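Local coordinates for LupI (Flavobacterium sp. YS-80-122, PDB 6IY4), which inhibits a psychrophilic marine protease, MP, and probably acts as a periplasmic metalloendopeptidase inhibitor of the Inh family, at residues Ala7-Phe12 / Ala21-Leu26; Phe12-Ala17 / Lys86-Gln91; Gln66-Glu71 / Gly80-Ser85. All blocks are in the same frame, centred on the assembly; numbering follows the deposited sequence.

Contact 1. Residues Ala7-Phe12 / Ala21-Leu26; sequences AGSWTF and ACTVTL. Unlike the reference sequence in segment 21-26: Leu26 (reference Ser).
Phe12 packs against Val24 on the buried face of an antiparallel beta hairpin, a simple instance of a strand pair that is greasy on one side and polar on the other. Val24 CB comes to the Phe12 ring obliquely, 3.9 Å from Phe12 CE1, while the carbonyl oxygen of Cys22 sits at the ring edge, in its plane. CG of Phe12 is anti to the carbonyl carbon and beside the backbone N (chi1 -71°). Further along the same face Trp10 CD1 meets Leu26 CD1 at 3.8 Å; the reference sequence has serine in place of this leucine. The opposite face is looser and polar. Thr11 OG1 and Thr23 OG1 are 3.5 Å apart, a weak hydrogen bond in which either could donate, and Ser9 OG touches Thr23 CG2. Between the faces runs the backbone ladder: Gly8 with Leu26, Trp10 with Val24 and Phe12 with Cys22 each share two bonds, and Phe12 N reaches Cys22 O at 2.8 Å. Gly8 has backbone angles at which a CB would jam against the carbonyl oxygen of Ala7. Strand 22-26 is outermost in the sheet and is tied by a disulfide from Cys22 to Cys38; on the far side of strand 8-14 lies strand 86-92, whose Met90 touches Trp10, Phe12 and Leu26, while Trp10 NE1 bonds Val6 O of helix 3-6.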
ATOM      1  N   ALA A   7      10.926   1.810  -0.907  1.00 20.04           N
ATOM      2  CA  ALA A   7      10.848   1.892   0.570  1.00 20.68           C
ATOM      3  C   ALA A   7      10.809   3.348   1.005  1.00 19.95           C
ATOM      4  O   ALA A   7      11.329   4.239   0.329  1.00 21.82           O
ATOM      5  CB  ALA A   7      11.998   1.189   1.230  1.00 22.63           C
ATOM      6  N   GLY A   8      10.188   3.581   2.130  1.00 20.26           N
ATOM      7  CA  GLY A   8      10.147   4.886   2.770  1.00 18.40           C
ATOM      8  C   GLY A   8       8.759   5.251   3.204  1.00 19.10           C
ATOM      9  O   GLY A   8       7.907   4.351   3.395  1.00 18.99           O
ATOM     10  N   SER A   9       8.568   6.535   3.435  1.00 19.89           N
ATOM     11  CA  SER A   9       7.301   7.089   3.964  1.00 18.73           C
ATOM     12  C   SER A   9       6.214   7.157   2.877  1.00 20.01           C
ATOM     13  O   SER A   9       6.434   7.770   1.806  1.00 23.66           O
ATOM     14  CB  SER A   9       7.525   8.445   4.541  1.00 21.72           C
ATOM     15  OG  SER A   9       6.339   8.885   5.158  1.00 23.72           O
ATOM     16  N   TRP A  10       5.063   6.568   3.130  1.00 19.40           N
ATOM     17  CA  TRP A  10       3.925   6.579   2.195  1.00 18.50           C
ATOM     18  C   TRP A  10       2.670   6.978   2.941  1.00 19.60           C
ATOM     19  O   TRP A  10       2.446   6.501   4.062  1.00 20.75           O
ATOM     20  CB  TRP A  10       3.741   5.222   1.535  1.00 17.41           C
ATOM     21  CG  TRP A  10       4.806   4.863   0.543  1.00 18.35           C
ATOM     22  CD1 TRP A  10       6.009   4.281   0.822  1.00 19.18           C
ATOM     23  CD2 TRP A  10       4.780   5.077  -0.880  1.00 16.75           C
ATOM     24  NE1 TRP A  10       6.725   4.103  -0.320  1.00 19.62           N
ATOM     25  CE2 TRP A  10       6.010   4.570  -1.374  1.00 17.57           C
ATOM     26  CE3 TRP A  10       3.851   5.616  -1.782  1.00 18.12           C
ATOM     27  CZ2 TRP A  10       6.300   4.580  -2.736  1.00 18.21           C
ATOM     28  CZ3 TRP A  10       4.147   5.607  -3.126  1.00 17.97           C
ATOM     29  CH2 TRP A  10       5.358   5.106  -3.582  1.00 17.91           C
ATOM     30  N   THR A  11       1.805   7.695   2.252  1.00 19.68           N
ATOM     31  CA  THR A  11       0.498   8.113   2.793  1.00 18.29           C
ATOM     32  C   THR A  11      -0.592   7.384   2.029  1.00 18.75           C
ATOM     33  O   THR A  11      -0.576   7.415   0.771  1.00 20.17           O
ATOM     34  CB  THR A  11       0.328   9.617   2.674  1.00 23.31           C
ATOM     35  OG1 THR A  11       1.417  10.198   3.407  1.00 25.82           O
ATOM     36  CG2 THR A  11      -0.984  10.040   3.275  1.00 26.32           C
ATOM     37  N   PHE A  12      -1.432   6.683   2.766  1.00 18.44           N
ATOM     38  CA  PHE A  12      -2.543   5.877   2.234  1.00 18.09           C
ATOM     39  C   PHE A  12      -3.860   6.599   2.526  1.00 20.08           C
ATOM     40  O   PHE A  12      -4.056   7.061   3.658  1.00 20.08           O
ATOM     41  CB  PHE A  12      -2.584   4.505   2.900  1.00 19.04           C
ATOM     42  CG  PHE A  12      -1.474   3.567   2.520  1.00 20.04           C
ATOM     43  CD1 PHE A  12      -0.219   3.689   3.100  1.00 21.65           C
ATOM     44  CD2 PHE A  12      -1.679   2.550   1.613  1.00 22.30           C
ATOM     45  CE1 PHE A  12       0.795   2.809   2.778  1.00 22.78           C
ATOM     46  CE2 PHE A  12      -0.644   1.692   1.259  1.00 24.14           C
ATOM     47  CZ  PHE A  12       0.576   1.820   1.864  1.00 24.70           C
ATOM     48  N   ALA A  21      -6.416   9.896   6.250  1.00 27.41           N
ATOM     49  CA  ALA A  21      -5.158   9.456   5.602  1.00 24.08           C
ATOM     50  C   ALA A  21      -4.246   8.870   6.671  1.00 27.04           C
ATOM     51  O   ALA A  21      -4.225   9.336   7.846  1.00 28.44           O
ATOM     52  CB  ALA A  21      -4.494  10.598   4.882  1.00 24.82           C
ATOM     53  N   CYS A  22      -3.450   7.881   6.287  1.00 24.52           N
ATOM     54  CA  CYS A  22      -2.582   7.150   7.235  1.00 25.15           C
ATOM     55  C   CYS A  22      -1.176   7.120   6.650  1.00 23.84           C
ATOM     56  O   CYS A  22      -1.054   6.724   5.509  1.00 24.56           O
ATOM     57  CB  CYS A  22      -3.145   5.750   7.384  1.00 29.98           C
ATOM     58  SG  CYS A  22      -2.159   4.617   8.403  1.00 37.53           S
ATOM     59  N   THR A  23      -0.174   7.559   7.388  1.00 20.50           N
ATOM     60  CA  THR A  23       1.237   7.519   6.951  1.00 21.83           C
ATOM     61  C   THR A  23       1.841   6.230   7.498  1.00 22.43           C
ATOM     62  O   THR A  23       1.797   6.022   8.761  1.00 21.77           O
ATOM     63  CB  THR A  23       1.986   8.774   7.397  1.00 24.27           C
ATOM     64  OG1 THR A  23       1.261   9.892   6.885  1.00 29.75           O
ATOM     65  CG2 THR A  23       3.418   8.785   6.901  1.00 25.84           C
ATOM     66  N   VAL A  24       2.505   5.448   6.642  1.00 20.43           N
ATOM     67  CA  VAL A  24       3.077   4.121   6.956  1.00 19.73           C
ATOM     68  C   VAL A  24       4.486   4.115   6.380  1.00 19.95           C
ATOM     69  O   VAL A  24       4.639   4.534   5.248  1.00 20.60           O
ATOM     70  CB  VAL A  24       2.250   2.984   6.352  1.00 22.37           C
ATOM     71  CG1 VAL A  24       2.859   1.620   6.666  1.00 24.55           C
ATOM     72  CG2 VAL A  24       0.806   3.054   6.799  1.00 21.91           C
ATOM     73  N   THR A  25       5.445   3.596   7.118  1.00 20.53           N
ATOM     74  CA  THR A  25       6.772   3.312   6.549  1.00 20.61           C
ATOM     75  C   THR A  25       6.794   1.923   5.906  1.00 20.43           C
ATOM     76  O   THR A  25       6.438   0.928   6.577  1.00 21.55           O
ATOM     77  CB  THR A  25       7.870   3.364   7.605  1.00 25.24           C
ATOM     78  OG1 THR A  25       7.804   4.625   8.254  1.00 28.43           O
ATOM     79  CG2 THR A  25       9.213   3.178   6.957  1.00 23.90           C
ATOM     80  N   LEU A  26       7.216   1.878   4.647  1.00 19.49           N
ATOM     81  CA  LEU A  26       7.586   0.641   3.929  1.00 19.64           C
ATOM     82  C   LEU A  26       9.072   0.459   4.176  1.00 19.85           C
ATOM     83  O   LEU A  26       9.858   1.256   3.691  1.00 22.44           O
ATOM     84  CB  LEU A  26       7.238   0.712   2.448  1.00 18.23           C
ATOM     85  CG  LEU A  26       5.826   0.280   2.083  1.00 19.61           C
ATOM     86  CD1 LEU A  26       4.763   1.213   2.692  1.00 20.20           C
ATOM     87  CD2 LEU A  26       5.690   0.220   0.569  1.00 20.75           C
TER

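Contact 2. Residues Phe12-Ala17 / Lys86-Gln91; sequences FYVQGA and KTLVMQ
Val89 O is held from two directions by strand 8-14: Tyr13 N donates a hydrogen bond to it at 3.0 Å, and Phe12 CA adds a weaker CA-H...O contact at 3.2 Å. The pairing illustrates how an antiparallel sheet can bring the two ends of a chain together, here the first and last strands of an Inh-family fold, a group classed with the beta-barrel protease inhibitors. Tyr13 and Val89 form the hydrogen-bonded pair, with Phe12-Met90 and Val14-Leu88 as non-hydrogen-bonded pairs beside it. Tyr13 CG occupies the crowded position between backbone N and carbonyl carbon (chi1 63°), and the ring presents a face to its partner: Val89 CB lies 3.9 Å from the Tyr13 ring centroid, a CH-pi contact offset toward the rim. Arg77 of strand 77-82 touches both residues. On the buried face the same kind of contact recurs with Met90 CB, 3.9 Å from the Phe12 ring centroid. The Met90 side chain runs beside Phe12 and points the same way, and SD comes within 3.6 Å of Phe12 CE2, an oblique Met-aromatic contact. A type II turn runs from Val14 to Ala17, with Gly16 at the positive phi. Gln15 N still bonds Thr87 O at 2.9 Å, and a water molecule extends the ladder by donating to Gln15 O at 2.8 Å and accepting from Thr87 N at 2.9 Å.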
ATOM      1  N   PHE A  12      -1.432   6.683   2.766  1.00 18.44           N
ATOM      2  CA  PHE A  12      -2.543   5.877   2.234  1.00 18.09           C
ATOM      3  C   PHE A  12      -3.860   6.599   2.526  1.00 20.08           C
ATOM      4  O   PHE A  12      -4.056   7.061   3.658  1.00 20.08           O
ATOM      5  CB  PHE A  12      -2.584   4.505   2.900  1.00 19.04           C
ATOM      6  CG  PHE A  12      -1.474   3.567   2.520  1.00 20.04           C
ATOM      7  CD1 PHE A  12      -0.219   3.689   3.100  1.00 21.65           C
ATOM      8  CD2 PHE A  12      -1.679   2.550   1.613  1.00 22.30           C
ATOM      9  CE1 PHE A  12       0.795   2.809   2.778  1.00 22.78           C
ATOM     10  CE2 PHE A  12      -0.644   1.692   1.259  1.00 24.14           C
ATOM     11  CZ  PHE A  12       0.576   1.820   1.864  1.00 24.70           C
ATOM     12  N   TYR A  13      -4.760   6.535   1.562  1.00 18.79           N
ATOM     13  CA  TYR A  13      -6.147   7.002   1.765  1.00 18.81           C
ATOM     14  C   TYR A  13      -7.052   6.396   0.704  1.00 20.71           C
ATOM     15  O   TYR A  13      -6.574   6.025  -0.386  1.00 21.72           O
ATOM     16  CB  TYR A  13      -6.220   8.523   1.755  1.00 20.41           C
ATOM     17  CG  TYR A  13      -5.825   9.204   0.476  1.00 22.33           C
ATOM     18  CD1 TYR A  13      -4.510   9.528   0.249  1.00 26.03           C
ATOM     19  CD2 TYR A  13      -6.757   9.520  -0.483  1.00 26.47           C
ATOM     20  CE1 TYR A  13      -4.130  10.167  -0.920  1.00 27.40           C
ATOM     21  CE2 TYR A  13      -6.390  10.143  -1.665  1.00 27.87           C
ATOM     22  CZ  TYR A  13      -5.079  10.498  -1.859  1.00 29.56           C
ATOM     23  OH  TYR A  13      -4.676  11.122  -3.003  1.00 34.19           O
ATOM     24  N   VAL A  14      -8.328   6.358   0.999  1.00 22.14           N
ATOM     25  CA  VAL A  14      -9.337   5.911   0.022  1.00 23.24           C
ATOM     26  C   VAL A  14      -9.772   7.162  -0.753  1.00 25.67           C
ATOM     27  O   VAL A  14     -10.110   8.224  -0.148  1.00 24.41           O
ATOM     28  CB  VAL A  14     -10.532   5.224   0.704  1.00 24.13           C
ATOM     29  CG1 VAL A  14     -11.645   4.935  -0.289  1.00 27.67           C
ATOM     30  CG2 VAL A  14     -10.152   3.947   1.427  1.00 26.45           C
ATOM     31  N   GLN A  15      -9.766   7.060  -2.065  1.00 21.89           N
ATOM     32  CA  GLN A  15     -10.156   8.181  -2.935  1.00 24.68           C
ATOM     33  C   GLN A  15     -11.550   8.649  -2.526  1.00 24.61           C
ATOM     34  O   GLN A  15     -12.417   7.764  -2.344  1.00 26.52           O
ATOM     35  CB  GLN A  15     -10.195   7.757  -4.396  1.00 27.15           C
ATOM     36  CG  GLN A  15     -10.368   8.914  -5.353  1.00 30.87           C
ATOM     37  CD  GLN A  15      -9.063   9.098  -6.085  1.00 40.50           C
ATOM     38  OE1 GLN A  15      -8.760   8.415  -7.076  1.00 41.72           O
ATOM     39  NE2 GLN A  15      -8.238   9.962  -5.529  1.00 39.82           N
ATOM     40  N   GLY A  16     -11.690   9.973  -2.358  1.00 26.89           N
ATOM     41  CA  GLY A  16     -12.941  10.599  -1.905  1.00 31.27           C
ATOM     42  C   GLY A  16     -12.936  10.788  -0.399  1.00 33.31           C
ATOM     43  O   GLY A  16     -13.802  11.513   0.116  1.00 32.51           O
ATOM     44  N   ALA A  17     -11.988  10.166   0.297  1.00 27.95           N
ATOM     45  CA  ALA A  17     -11.881  10.237   1.774  1.00 27.94           C
ATOM     46  C   ALA A  17     -10.448  10.624   2.163  1.00 26.03           C
ATOM     47  O   ALA A  17      -9.950  10.063   3.147  1.00 25.84           O
ATOM     48  CB  ALA A  17     -12.313   8.936   2.407  1.00 28.50           C
ATOM     49  N   LYS A  86     -13.980   0.809  -4.484  1.00 45.51           N
ATOM     50  CA  LYS A  86     -13.190   1.909  -3.892  1.00 41.08           C
ATOM     51  C   LYS A  86     -11.798   1.881  -4.551  1.00 33.72           C
ATOM     52  O   LYS A  86     -11.449   0.841  -5.151  1.00 32.94           O
ATOM     53  CB  LYS A  86     -13.211   1.728  -2.374  1.00 45.85           C
ATOM     54  CG  LYS A  86     -14.599   1.872  -1.757  1.00 53.40           C
ATOM     55  CD  LYS A  86     -15.081   3.313  -1.740  1.00 59.95           C
ATOM     56  CE  LYS A  86     -16.575   3.473  -1.948  1.00 65.41           C
ATOM     57  NZ  LYS A  86     -16.919   4.888  -2.233  1.00 67.91           N
ATOM     58  N   THR A  87     -11.065   2.997  -4.480  1.00 29.00           N
ATOM     59  CA  THR A  87      -9.646   3.100  -4.922  1.00 24.33           C
ATOM     60  C   THR A  87      -8.794   3.472  -3.700  1.00 24.11           C
ATOM     61  O   THR A  87      -9.112   4.450  -3.029  1.00 24.41           O
ATOM     62  CB  THR A  87      -9.411   4.118  -6.037  1.00 24.38           C
ATOM     63  OG1 THR A  87     -10.289   3.677  -7.067  1.00 31.37           O
ATOM     64  CG2 THR A  87      -7.980   4.143  -6.524  1.00 25.88           C
ATOM     65  N   LEU A  88      -7.793   2.665  -3.414  1.00 21.74           N
ATOM     66  CA  LEU A  88      -6.802   2.983  -2.361  1.00 20.69           C
ATOM     67  C   LEU A  88      -5.640   3.634  -3.065  1.00 21.02           C
ATOM     68  O   LEU A  88      -5.126   3.077  -4.058  1.00 21.14           O
ATOM     69  CB  LEU A  88      -6.341   1.720  -1.642  1.00 21.08           C
ATOM     70  CG  LEU A  88      -5.352   1.936  -0.504  1.00 23.34           C
ATOM     71  CD1 LEU A  88      -5.986   2.698   0.626  1.00 27.54           C
ATOM     72  CD2 LEU A  88      -4.826   0.616  -0.002  1.00 23.54           C
ATOM     73  N   VAL A  89      -5.302   4.808  -2.592  1.00 21.71           N
ATOM     74  CA  VAL A  89      -4.196   5.617  -3.125  1.00 18.94           C
ATOM     75  C   VAL A  89      -3.050   5.525  -2.135  1.00 19.53           C
ATOM     76  O   VAL A  89      -3.293   5.588  -0.909  1.00 19.79           O
ATOM     77  CB  VAL A  89      -4.656   7.080  -3.288  1.00 21.76           C
ATOM     78  CG1 VAL A  89      -3.531   7.949  -3.812  1.00 25.34           C
ATOM     79  CG2 VAL A  89      -5.877   7.165  -4.202  1.00 23.31           C
ATOM     80  N   MET A  90      -1.838   5.367  -2.646  1.00 18.90           N
ATOM     81  CA  MET A  90      -0.645   5.478  -1.786  1.00 18.85           C
ATOM     82  C   MET A  90       0.297   6.446  -2.497  1.00 21.20           C
ATOM     83  O   MET A  90       0.521   6.333  -3.697  1.00 20.29           O
ATOM     84  CB  MET A  90      -0.034   4.120  -1.410  1.00 25.92           C
ATOM     85  CG  MET A  90       0.624   3.446  -2.444  1.00 24.65           C
ATOM     86  SD  MET A  90       1.130   1.760  -1.871  1.00 25.11           S
ATOM     87  CE  MET A  90       2.710   2.052  -1.097  1.00 22.95           C
ATOM     88  N   GLN A  91       0.760   7.442  -1.782  1.00 19.99           N
ATOM     89  CA  GLN A  91       1.596   8.492  -2.392  1.00 21.12           C
ATOM     90  C   GLN A  91       2.687   8.811  -1.405  1.00 20.41           C
ATOM     91  O   GLN A  91       2.369   8.900  -0.236  1.00 20.31           O
ATOM     92  CB  GLN A  91       0.862   9.805  -2.564  1.00 25.77           C
ATOM     93  CG  GLN A  91      -0.194   9.807  -3.627  1.00 35.18           C
ATOM     94  CD  GLN A  91      -0.678  11.235  -3.688  1.00 41.58           C
ATOM     95  OE1 GLN A  91      -1.478  11.675  -2.858  1.00 38.45           O
ATOM     96  NE2 GLN A  91      -0.106  11.983  -4.626  1.00 46.25           N
TER
HETATM   97  O   HOH W   1     -12.460   5.403  -3.841  1.00 32.72           O

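Contact 3. Residues Gln66-Glu71 / Gly80-Ser85; sequences QSLFLE and GSVEGS
Leu68 and Leu70, alternate residues of one strand, are turned differently to meet strand 77-82: CG of Leu68 is anti to the backbone N (chi1 -167°), whereas CG of Leu70 is anti to the carbonyl carbon (chi1 -55°). Leu68 CD1 then lies 3.6 Å from Ser81 O. Both methyls of Leu68 also touch Val82, CD1 lying 4.1 Å from Val82 CG2, with the two side chains crossing at about a right angle. The Leu70 side chain lies against backbone: Leu70 CD2 is 3.7 Å from Gly80 N, and its CG rests near Gly80 CA as well. Phe69 O completes the surround, 3.7 Å from Gly80 CA. A glycine is what this arrangement demands, because a CB on Gly80 would fall 2.9 Å from Leu70 CG and clash with Leu68 CD2 and Phe69 O too. An alanine in place of Leu70 would keep CB beside Gly80 but would probably open a gap over the glycine backbone and leave Met90, which the leucine also touches, less firmly packed. The example shows a hairpin whose arms have parted. Glu71 still pairs through its backbone with Glu79, yet from Gly80 onward the strands diverge, while on its other edge Gly80 bonds Leu88 of strand 86-92. On the other arm, Ser67 and Leu68 both face Leu59 in a classic beta bulge, where the chain turns a corner. Leu88 touches Leu68 and Val82, linking the apolar cluster to the next strand. With no hydrogen bonds exchanged between 66-71 and 80-85, their fit depends on the shape of leucine branches against a bare glycine and is probably governed by van der Waals contact and the burial of apolar surface.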
ATOM      1  N   GLN A  66      -2.507 -12.418  -1.441  1.00 22.79           N
ATOM      2  CA  GLN A  66      -2.596 -11.015  -1.876  1.00 22.81           C
ATOM      3  C   GLN A  66      -3.586 -10.284  -0.977  1.00 23.11           C
ATOM      4  O   GLN A  66      -4.760 -10.664  -0.882  1.00 23.78           O
ATOM      5  CB  GLN A  66      -2.989 -10.950  -3.353  1.00 22.55           C
ATOM      6  CG  GLN A  66      -3.163  -9.542  -3.911  1.00 22.86           C
ATOM      7  CD  GLN A  66      -3.291  -9.570  -5.415  1.00 21.97           C
ATOM      8  OE1 GLN A  66      -4.046  -8.815  -6.031  1.00 23.70           O
ATOM      9  NE2 GLN A  66      -2.515 -10.443  -6.007  1.00 22.05           N
ATOM     10  N   SER A  67      -3.128  -9.190  -0.373  1.00 21.41           N
ATOM     11  CA  SER A  67      -4.021  -8.204   0.266  1.00 21.98           C
ATOM     12  C   SER A  67      -4.492  -7.177  -0.776  1.00 23.04           C
ATOM     13  O   SER A  67      -5.697  -6.795  -0.786  1.00 24.56           O
ATOM     14  CB  SER A  67      -3.348  -7.542   1.452  1.00 23.37           C
ATOM     15  OG  SER A  67      -4.103  -6.399   1.790  1.00 32.56           O
ATOM     16  N   LEU A  68      -3.591  -6.743  -1.671  1.00 20.14           N
ATOM     17  CA  LEU A  68      -3.990  -5.809  -2.752  1.00 19.89           C
ATOM     18  C   LEU A  68      -2.842  -5.723  -3.747  1.00 19.95           C
ATOM     19  O   LEU A  68      -1.673  -5.718  -3.346  1.00 20.92           O
ATOM     20  CB  LEU A  68      -4.295  -4.431  -2.182  1.00 20.58           C
ATOM     21  CG  LEU A  68      -4.997  -3.467  -3.127  1.00 23.76           C
ATOM     22  CD1 LEU A  68      -6.398  -3.941  -3.425  1.00 26.59           C
ATOM     23  CD2 LEU A  68      -5.009  -2.054  -2.550  1.00 24.28           C
ATOM     24  N   PHE A  69      -3.179  -5.557  -5.003  1.00 18.22           N
ATOM     25  CA  PHE A  69      -2.258  -5.138  -6.068  1.00 18.64           C
ATOM     26  C   PHE A  69      -2.593  -3.693  -6.398  1.00 19.00           C
ATOM     27  O   PHE A  69      -3.772  -3.391  -6.680  1.00 19.41           O
ATOM     28  CB  PHE A  69      -2.377  -6.004  -7.319  1.00 19.28           C
ATOM     29  CG  PHE A  69      -1.530  -5.456  -8.442  1.00 19.51           C
ATOM     30  CD1 PHE A  69      -0.148  -5.552  -8.399  1.00 22.25           C
ATOM     31  CD2 PHE A  69      -2.116  -4.807  -9.502  1.00 21.46           C
ATOM     32  CE1 PHE A  69       0.630  -5.043  -9.413  1.00 20.70           C
ATOM     33  CE2 PHE A  69      -1.335  -4.289 -10.513  1.00 21.77           C
ATOM     34  CZ  PHE A  69       0.022  -4.408 -10.463  1.00 19.99           C
ATOM     35  N   LEU A  70      -1.581  -2.833  -6.421  1.00 17.85           N
ATOM     36  CA  LEU A  70      -1.762  -1.419  -6.837  1.00 20.02           C
ATOM     37  C   LEU A  70      -0.926  -1.154  -8.085  1.00 19.49           C
ATOM     38  O   LEU A  70       0.232  -1.561  -8.141  1.00 20.93           O
ATOM     39  CB  LEU A  70      -1.333  -0.454  -5.736  1.00 21.27           C
ATOM     40  CG  LEU A  70      -2.005  -0.659  -4.374  1.00 19.49           C
ATOM     41  CD1 LEU A  70      -1.240  -1.582  -3.427  1.00 18.93           C
ATOM     42  CD2 LEU A  70      -2.244   0.682  -3.684  1.00 20.63           C
ATOM     43  N   GLU A  71      -1.513  -0.437  -9.010  1.00 20.70           N
ATOM     44  CA  GLU A  71      -0.804  -0.021 -10.243  1.00 23.86           C
ATOM     45  C   GLU A  71       0.031   1.224  -9.949  1.00 20.55           C
ATOM     46  O   GLU A  71      -0.452   2.149  -9.309  1.00 20.87           O
ATOM     47  CB  GLU A  71      -1.877   0.207 -11.299  1.00 26.31           C
ATOM     48  CG  GLU A  71      -1.404   0.578 -12.672  1.00 36.68           C
ATOM     49  CD  GLU A  71      -2.567   0.573 -13.663  1.00 42.95           C
ATOM     50  OE1 GLU A  71      -3.751   0.628 -13.215  1.00 37.54           O
ATOM     51  OE2 GLU A  71      -2.290   0.485 -14.887  1.00 56.90           O
ATOM     52  N   GLY A  80      -4.889   1.244  -6.206  1.00 20.35           N
ATOM     53  CA  GLY A  80      -5.384  -0.127  -6.280  1.00 22.05           C
ATOM     54  C   GLY A  80      -6.882  -0.161  -6.120  1.00 22.96           C
ATOM     55  O   GLY A  80      -7.443   0.599  -5.306  1.00 22.89           O
ATOM     56  N   SER A  81      -7.515  -1.022  -6.913  1.00 26.39           N
ATOM     57  CA  SER A  81      -8.978  -1.203  -6.958  1.00 29.69           C
ATOM     58  C   SER A  81      -9.355  -2.101  -5.803  1.00 30.38           C
ATOM     59  O   SER A  81      -8.983  -3.275  -5.843  1.00 37.04           O
ATOM     60  CB  SER A  81      -9.416  -1.824  -8.237  1.00 37.07           C
ATOM     61  OG  SER A  81      -9.157  -0.960  -9.338  1.00 46.62           O
ATOM     62  N   VAL A  82     -10.105  -1.573  -4.863  1.00 29.16           N
ATOM     63  CA  VAL A  82     -10.556  -2.363  -3.686  1.00 33.69           C
ATOM     64  C   VAL A  82     -11.993  -2.842  -3.914  1.00 37.19           C
ATOM     65  O   VAL A  82     -12.710  -2.146  -4.596  1.00 36.28           O
ATOM     66  CB  VAL A  82     -10.437  -1.536  -2.407  1.00 30.90           C
ATOM     67  CG1 VAL A  82     -10.918  -2.339  -1.219  1.00 33.88           C
ATOM     68  CG2 VAL A  82      -9.009  -1.080  -2.173  1.00 30.00           C
ATOM     69  N   GLU A  83     -12.368  -3.978  -3.310  1.00 44.62           N
ATOM     70  CA  GLU A  83     -13.774  -4.471  -3.195  1.00 48.18           C
ATOM     71  C   GLU A  83     -14.680  -3.331  -2.718  1.00 46.52           C
ATOM     72  O   GLU A  83     -14.230  -2.497  -1.918  1.00 55.35           O
ATOM     73  CB  GLU A  83     -13.897  -5.617  -2.184  1.00 52.88           C
ATOM     74  CG  GLU A  83     -12.990  -6.804  -2.475  1.00 54.73           C
ATOM     75  CD  GLU A  83     -13.189  -8.003  -1.560  1.00 55.29           C
ATOM     76  OE1 GLU A  83     -14.077  -8.836  -1.865  1.00 58.84           O
ATOM     77  OE2 GLU A  83     -12.452  -8.100  -0.544  1.00 49.26           O
ATOM     78  N   GLY A  84     -15.923  -3.301  -3.196  1.00 51.79           N
ATOM     79  CA  GLY A  84     -16.861  -2.194  -2.939  1.00 47.15           C
ATOM     80  C   GLY A  84     -16.576  -1.011  -3.844  1.00 46.50           C
ATOM     81  O   GLY A  84     -16.993   0.096  -3.479  1.00 47.68           O
ATOM     82  N   SER A  85     -15.890  -1.246  -4.979  1.00 46.88           N
ATOM     83  CA  SER A  85     -15.536  -0.245  -6.031  1.00 46.90           C
ATOM     84  C   SER A  85     -14.892   1.009  -5.423  1.00 50.80           C
ATOM     85  O   SER A  85     -15.226   2.142  -5.828  1.00 44.21           O
ATOM     86  CB  SER A  85     -16.723   0.098  -6.881  1.00 55.06           C
ATOM     87  OG  SER A  85     -16.529  -0.402  -8.192  1.00 60.90           O
TER

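Overall arrangement
Contacts 1 and 2 share Phe12 and strand 8-14, which pairs with strand 22-26 along one edge and strand 86-92 along the other; both are backbone ladders with one buried, apolar face. Contact 3, nested within the chain closed by contact 2, joins the next two strands through leucine side chains set against a glycine backbone. Contact 1 lies on the outer edge of the sheet and has a hydroxyl-bearing face that is partly or fully exposed, contact 2 frays into a solvent-facing turn, and half of the touching residues of contact 3 are buried. Contacts 1 and 3 have centres about 17 Å apart and do not touch; strand 86-92 connects them, Met90 packing against Leu26 and Leu88 against Leu68.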